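Local coordinates for protein alkylpurine DNA glycosylase AlkC (Pseudomonas fluorescens, PDB 5VHV) that probably excises alkylated purine bases from damaged DNA as a base excision repair glycosylase that works without flipping the base, at residues R13-V24 against L71-S81. Sequence-based numbering, arbitrary orientation.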
ATOM      1  N   ARG A  13     -12.211  -4.896 -24.174  1.00 22.61           N
ATOM      2  CA  ARG A  13     -10.810  -4.506 -23.995  1.00 23.99           C
ATOM      3  C   ARG A  13      -9.868  -5.426 -24.760  1.00 28.89           C
ATOM      4  O   ARG A  13      -8.864  -4.965 -25.320  1.00 23.52           O
ATOM      5  CB  ARG A  13     -10.427  -4.504 -22.506  1.00 27.25           C
ATOM      6  CG  ARG A  13      -9.062  -3.816 -22.196  1.00 26.24           C
ATOM      7  CD  ARG A  13      -9.176  -2.290 -22.072  1.00 29.47           C
ATOM      8  NE  ARG A  13     -10.079  -1.927 -20.991  1.00 24.08           N
ATOM      9  CZ  ARG A  13     -10.438  -0.689 -20.662  1.00 31.51           C
ATOM     10  NH1 ARG A  13      -9.925   0.361 -21.284  1.00 32.49           N
ATOM     11  NH2 ARG A  13     -11.309  -0.499 -19.679  1.00 38.49           N
ATOM     12  N   LEU A  14     -10.135  -6.736 -24.759  1.00 23.18           N
ATOM     13  CA  LEU A  14      -9.285  -7.639 -25.529  1.00 23.98           C
ATOM     14  C   LEU A  14      -9.346  -7.295 -27.010  1.00 26.46           C
ATOM     15  O   LEU A  14      -8.330  -7.343 -27.710  1.00 23.88           O
ATOM     16  CB  LEU A  14      -9.690  -9.094 -25.298  1.00 21.79           C
ATOM     17  CG  LEU A  14      -9.653  -9.611 -23.858  1.00 24.08           C
ATOM     18  CD1 LEU A  14     -10.296 -11.008 -23.774  1.00 25.10           C
ATOM     19  CD2 LEU A  14      -8.216  -9.629 -23.336  1.00 22.30           C
ATOM     20  N   GLN A  15     -10.529  -6.925 -27.502  1.00 23.82           N
ATOM     21  CA  GLN A  15     -10.648  -6.514 -28.900  1.00 28.20           C
ATOM     22  C   GLN A  15      -9.853  -5.245 -29.164  1.00 31.14           C
ATOM     23  O   GLN A  15      -9.231  -5.107 -30.224  1.00 28.59           O
ATOM     24  CB  GLN A  15     -12.121  -6.334 -29.266  1.00 33.68           C
ATOM     25  CG  GLN A  15     -12.870  -7.653 -29.285  1.00 38.20           C
ATOM     26  CD  GLN A  15     -14.370  -7.495 -29.358  1.00 54.39           C
ATOM     27  OE1 GLN A  15     -14.913  -6.396 -29.190  1.00 52.80           O
ATOM     28  NE2 GLN A  15     -15.055  -8.603 -29.604  1.00 47.51           N
ATOM     29  N   HIS A  16      -9.854  -4.308 -28.210  1.00 25.09           N
ATOM     30  CA  HIS A  16      -9.050  -3.094 -28.350  1.00 31.73           C
ATOM     31  C   HIS A  16      -7.563  -3.427 -28.410  1.00 25.30           C
ATOM     32  O   HIS A  16      -6.835  -2.900 -29.264  1.00 24.26           O
ATOM     33  CB  HIS A  16      -9.373  -2.138 -27.191  1.00 32.05           C
ATOM     34  CG  HIS A  16      -8.288  -1.153 -26.844  1.00 27.69           C
ATOM     35  ND1 HIS A  16      -8.026  -0.023 -27.594  1.00 35.00           N
ATOM     36  CD2 HIS A  16      -7.461  -1.086 -25.769  1.00 32.05           C
ATOM     37  CE1 HIS A  16      -7.053   0.669 -27.020  1.00 30.83           C
ATOM     38  NE2 HIS A  16      -6.694   0.045 -25.911  1.00 37.44           N
ATOM     39  N   ILE A  17      -7.102  -4.321 -27.533  1.00 21.19           N
ATOM     40  CA  ILE A  17      -5.702  -4.731 -27.544  1.00 24.60           C
ATOM     41  C   ILE A  17      -5.351  -5.348 -28.894  1.00 27.41           C
ATOM     42  O   ILE A  17      -4.304  -5.052 -29.485  1.00 22.19           O
ATOM     43  CB  ILE A  17      -5.415  -5.706 -26.382  1.00 20.49           C
ATOM     44  CG1 ILE A  17      -5.571  -5.004 -25.019  1.00 19.83           C
ATOM     45  CG2 ILE A  17      -3.982  -6.264 -26.472  1.00 20.25           C
ATOM     46  CD1 ILE A  17      -5.615  -5.948 -23.830  1.00 21.18           C
ATOM     47  N   ALA A  18      -6.207  -6.241 -29.387  1.00 23.16           N
ATOM     48  CA  ALA A  18      -5.938  -6.879 -30.673  1.00 24.97           C
ATOM     49  C   ALA A  18      -5.892  -5.857 -31.807  1.00 29.83           C
ATOM     50  O   ALA A  18      -5.046  -5.950 -32.702  1.00 24.38           O
ATOM     51  CB  ALA A  18      -6.998  -7.944 -30.971  1.00 27.11           C
ATOM     52  N   SER A  19      -6.809  -4.885 -31.803  1.00 23.61           N
ATOM     53  CA  SER A  19      -6.821  -3.888 -32.869  1.00 28.63           C
ATOM     54  C   SER A  19      -5.557  -3.038 -32.846  1.00 29.18           C
ATOM     55  O   SER A  19      -4.984  -2.725 -33.902  1.00 25.69           O
ATOM     56  CB  SER A  19      -8.061  -2.998 -32.744  1.00 37.25           C
ATOM     57  OG  SER A  19      -9.239  -3.778 -32.820  1.00 39.93           O
ATOM     58  N   GLU A  20      -5.106  -2.646 -31.658  1.00 28.09           N
ATOM     59  CA  GLU A  20      -3.888  -1.851 -31.584  1.00 28.06           C
ATOM     60  C   GLU A  20      -2.659  -2.696 -31.912  1.00 25.45           C
ATOM     61  O   GLU A  20      -1.692  -2.180 -32.488  1.00 28.93           O
ATOM     62  CB  GLU A  20      -3.775  -1.216 -30.201  1.00 26.47           C
ATOM     63  CG  GLU A  20      -4.912  -0.223 -29.890  1.00 28.19           C
ATOM     64  CD  GLU A  20      -5.045   0.895 -30.899  1.00 36.34           C
ATOM     65  OE1 GLU A  20      -4.021   1.367 -31.432  1.00 38.97           O
ATOM     66  OE2 GLU A  20      -6.191   1.306 -31.166  1.00 47.44           O
ATOM     67  N   MET A  21      -2.688  -3.988 -31.591  1.00 22.56           N
ATOM     68  CA  MET A  21      -1.596  -4.865 -32.017  1.00 21.44           C
ATOM     69  C   MET A  21      -1.539  -4.965 -33.536  1.00 22.85           C
ATOM     70  O   MET A  21      -0.450  -4.967 -34.125  1.00 25.26           O
ATOM     71  CB  MET A  21      -1.746  -6.263 -31.419  1.00 23.41           C
ATOM     72  CG  MET A  21      -1.098  -6.463 -30.063  1.00 35.44           C
ATOM     73  SD  MET A  21       0.695  -6.209 -30.052  1.00 30.01           S
ATOM     74  CE  MET A  21       1.264  -7.192 -31.417  1.00 31.33           C
ATOM     75  N   THR A  22      -2.697  -5.106 -34.182  1.00 26.05           N
ATOM     76  CA  THR A  22      -2.737  -5.116 -35.637  1.00 25.04           C
ATOM     77  C   THR A  22      -2.184  -3.815 -36.204  1.00 33.68           C
ATOM     78  O   THR A  22      -1.536  -3.813 -37.259  1.00 28.09           O
ATOM     79  CB  THR A  22      -4.177  -5.358 -36.112  1.00 29.23           C
ATOM     80  OG1 THR A  22      -4.523  -6.729 -35.878  1.00 29.55           O
ATOM     81  CG2 THR A  22      -4.344  -5.037 -37.593  1.00 31.04           C
ATOM     82  N   ALA A  23      -2.436  -2.694 -35.524  1.00 32.17           N
ATOM     83  CA  ALA A  23      -1.939  -1.415 -36.022  1.00 31.41           C
ATOM     84  C   ALA A  23      -0.414  -1.378 -36.016  1.00 33.79           C
ATOM     85  O   ALA A  23       0.193  -0.823 -36.938  1.00 31.91           O
ATOM     86  CB  ALA A  23      -2.505  -0.251 -35.199  1.00 33.53           C
ATOM     87  N   VAL A  24       0.228  -1.958 -34.994  1.00 26.52           N
ATOM     88  CA  VAL A  24       1.694  -1.957 -34.957  1.00 27.07           C
ATOM     89  C   VAL A  24       2.287  -3.148 -35.708  1.00 30.39           C
ATOM     90  O   VAL A  24       3.483  -3.128 -36.046  1.00 29.31           O
ATOM     91  CB  VAL A  24       2.260  -1.936 -33.522  1.00 29.19           C
ATOM     92  CG1 VAL A  24       1.642  -0.794 -32.712  1.00 35.18           C
ATOM     93  CG2 VAL A  24       2.064  -3.252 -32.802  1.00 31.27           C
ATOM     94  N   LEU A  71       7.612  -4.568 -30.949  1.00 23.00           N
ATOM     95  CA  LEU A  71       6.185  -4.319 -31.147  1.00 24.14           C
ATOM     96  C   LEU A  71       5.542  -3.779 -29.876  1.00 22.22           C
ATOM     97  O   LEU A  71       4.693  -2.884 -29.928  1.00 22.06           O
ATOM     98  CB  LEU A  71       5.465  -5.591 -31.562  1.00 22.21           C
ATOM     99  CG  LEU A  71       5.963  -6.279 -32.833  1.00 24.10           C
ATOM    100  CD1 LEU A  71       5.129  -7.510 -33.101  1.00 32.84           C
ATOM    101  CD2 LEU A  71       5.919  -5.332 -34.033  1.00 31.45           C
ATOM    102  N   LEU A  72       5.900  -4.349 -28.730  1.00 18.71           N
ATOM    103  CA  LEU A  72       5.258  -3.954 -27.485  1.00 17.81           C
ATOM    104  C   LEU A  72       5.667  -2.540 -27.062  1.00 20.49           C
ATOM    105  O   LEU A  72       4.863  -1.820 -26.447  1.00 20.13           O
ATOM    106  CB  LEU A  72       5.588  -4.980 -26.407  1.00 17.64           C
ATOM    107  CG  LEU A  72       5.078  -6.421 -26.677  1.00 21.17           C
ATOM    108  CD1 LEU A  72       5.483  -7.319 -25.517  1.00 19.78           C
ATOM    109  CD2 LEU A  72       3.561  -6.483 -26.871  1.00 24.49           C
ATOM    110  N   TYR A  73       6.894  -2.116 -27.385  1.00 22.85           N
ATOM    111  CA  TYR A  73       7.254  -0.714 -27.196  1.00 26.95           C
ATOM    112  C   TYR A  73       6.304   0.197 -27.964  1.00 23.90           C
ATOM    113  O   TYR A  73       5.886   1.243 -27.449  1.00 22.14           O
ATOM    114  CB  TYR A  73       8.688  -0.450 -27.650  1.00 21.64           C
ATOM    115  CG  TYR A  73       9.784  -0.614 -26.613  1.00 21.68           C
ATOM    116  CD1 TYR A  73       9.927  -1.793 -25.888  1.00 24.33           C
ATOM    117  CD2 TYR A  73      10.698   0.419 -26.376  1.00 28.50           C
ATOM    118  CE1 TYR A  73      10.954  -1.946 -24.959  1.00 27.37           C
ATOM    119  CE2 TYR A  73      11.731   0.283 -25.456  1.00 32.55           C
ATOM    120  CZ  TYR A  73      11.856  -0.900 -24.745  1.00 35.94           C
ATOM    121  OH  TYR A  73      12.887  -1.039 -23.832  1.00 28.22           O
ATOM    122  N   ALA A  74       5.973  -0.163 -29.213  1.00 24.09           N
ATOM    123  CA  ALA A  74       5.060   0.666 -29.992  1.00 22.02           C
ATOM    124  C   ALA A  74       3.633   0.554 -29.489  1.00 25.74           C
ATOM    125  O   ALA A  74       2.863   1.521 -29.588  1.00 21.38           O
ATOM    126  CB  ALA A  74       5.115   0.291 -31.468  1.00 22.76           C
ATOM    127  N   LEU A  75       3.270  -0.602 -28.924  1.00 18.96           N
ATOM    128  CA  LEU A  75       1.915  -0.796 -28.431  1.00 21.00           C
ATOM    129  C   LEU A  75       1.644   0.062 -27.194  1.00 20.97           C
ATOM    130  O   LEU A  75       0.524   0.555 -27.015  1.00 24.45           O
ATOM    131  CB  LEU A  75       1.691  -2.275 -28.110  1.00 22.98           C
ATOM    132  CG  LEU A  75       0.272  -2.643 -27.675  1.00 17.70           C
ATOM    133  CD1 LEU A  75      -0.708  -2.503 -28.810  1.00 20.63           C
ATOM    134  CD2 LEU A  75       0.245  -4.054 -27.061  1.00 24.61           C
ATOM    135  N   ALA A  76       2.653   0.275 -26.354  1.00 20.90           N
ATOM    136  CA  ALA A  76       2.407   0.882 -25.045  1.00 20.70           C
ATOM    137  C   ALA A  76       1.654   2.204 -25.120  1.00 25.18           C
ATOM    138  O   ALA A  76       0.627   2.333 -24.437  1.00 23.18           O
ATOM    139  CB  ALA A  76       3.737   1.027 -24.298  1.00 21.04           C
ATOM    140  N   PRO A  77       2.058   3.189 -25.931  1.00 26.26           N
ATOM    141  CA  PRO A  77       1.307   4.466 -25.968  1.00 28.27           C
ATOM    142  C   PRO A  77      -0.071   4.377 -26.616  1.00 34.05           C
ATOM    143  O   PRO A  77      -0.855   5.323 -26.483  1.00 31.11           O
ATOM    144  CB  PRO A  77       2.233   5.393 -26.768  1.00 32.79           C
ATOM    145  CG  PRO A  77       3.070   4.466 -27.604  1.00 30.69           C
ATOM    146  CD  PRO A  77       3.293   3.252 -26.734  1.00 25.60           C
ATOM    147  N   ARG A  78      -0.397   3.287 -27.307  1.00 24.61           N
ATOM    148  CA  ARG A  78      -1.700   3.118 -27.935  1.00 22.01           C
ATOM    149  C   ARG A  78      -2.759   2.562 -26.991  1.00 28.30           C
ATOM    150  O   ARG A  78      -3.949   2.602 -27.339  1.00 29.30           O
ATOM    151  CB  ARG A  78      -1.581   2.186 -29.148  1.00 26.78           C
ATOM    152  CG  ARG A  78      -0.450   2.564 -30.098  1.00 29.88           C
ATOM    153  CD  ARG A  78      -0.434   1.675 -31.334  1.00 31.42           C
ATOM    154  NE  ARG A  78      -1.621   1.893 -32.140  1.00 38.62           N
ATOM    155  CZ  ARG A  78      -1.670   2.627 -33.248  1.00 36.54           C
ATOM    156  NH1 ARG A  78      -0.584   3.213 -33.734  1.00 40.48           N
ATOM    157  NH2 ARG A  78      -2.821   2.774 -33.876  1.00 37.65           N
ATOM    158  N   LEU A  79      -2.358   2.045 -25.829  1.00 24.82           N
ATOM    159  CA  LEU A  79      -3.303   1.460 -24.883  1.00 23.07           C
ATOM    160  C   LEU A  79      -4.029   2.552 -24.107  1.00 24.28           C
ATOM    161  O   LEU A  79      -3.432   3.561 -23.727  1.00 26.36           O
ATOM    162  CB  LEU A  79      -2.587   0.524 -23.913  1.00 21.26           C
ATOM    163  CG  LEU A  79      -1.879  -0.671 -24.571  1.00 20.12           C
ATOM    164  CD1 LEU A  79      -1.207  -1.537 -23.520  1.00 22.71           C
ATOM    165  CD2 LEU A  79      -2.851  -1.502 -25.367  1.00 25.25           C
ATOM    166  N   ASN A  80      -5.327   2.336 -23.884  1.00 26.83           N
ATOM    167  CA  ASN A  80      -6.200   3.329 -23.261  1.00 27.21           C
ATOM    168  C   ASN A  80      -6.330   3.182 -21.746  1.00 32.08           C
ATOM    169  O   ASN A  80      -7.194   3.838 -21.157  1.00 36.38           O
ATOM    170  CB  ASN A  80      -7.591   3.290 -23.903  1.00 29.85           C
ATOM    171  CG  ASN A  80      -8.308   1.951 -23.747  1.00 29.64           C
ATOM    172  OD1 ASN A  80      -8.011   1.149 -22.853  1.00 34.05           O
ATOM    173  ND2 ASN A  80      -9.275   1.708 -24.632  1.00 36.55           N
ATOM    174  N   SER A  81      -5.484   2.374 -21.105  1.00 24.68           N
ATOM    175  CA  SER A  81      -5.561   2.133 -19.664  1.00 25.53           C
ATOM    176  C   SER A  81      -4.190   1.818 -19.083  1.00 28.89           C
ATOM    177  O   SER A  81      -3.489   0.934 -19.582  1.00 23.67           O
ATOM    178  CB  SER A  81      -6.517   0.977 -19.366  1.00 25.38           C
ATOM    179  OG  SER A  81      -6.323   0.515 -18.033  1.00 21.20           O
TER
HETATM  180  O   HOH W   1     -10.048   3.186 -20.392  1.00 40.89           O
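Helix 13-24 meets helix 71-75 near V24 and L71, their axes 9.4 Å apart at closest approach and inclined at 119°, and farther back along 13-24 its partner is the chain that continues to S81. On the buried side the SD of M21 lies 3.7 Å from CD2 of L75, the two side chains crossing at about a right angle. The other methyl of L75, CD1, packs on CB of E20. Helices 30-38 and 87-95 add F33 and F87 around I17; the contact joins the first helix of the chain, 11-24, to the end of helix 65-75, consistent with the HEAT-like helical architecture of this glycosylase family. Toward solvent, R78 NE donates to E20 OE1 at 2.6 Å and 157° in a salt bridge with nearly coplanar groups, NH2 adding a weak bond, while CB of A23 sits over one face of the guanidinium. A leucine in place of E20 would probably leave R78 without its charge partner and its guanidinium freer to turn. The N80 amide stacks on the H16 ring, planes 8° apart, with ND2 3.3 Å above the ring centre. The R13 chain, bent at chi2 and chi3, brings NH1 to N80 OD1 at 2.6 Å from above the carbonyl plane, and a water links NH1 to N80 O.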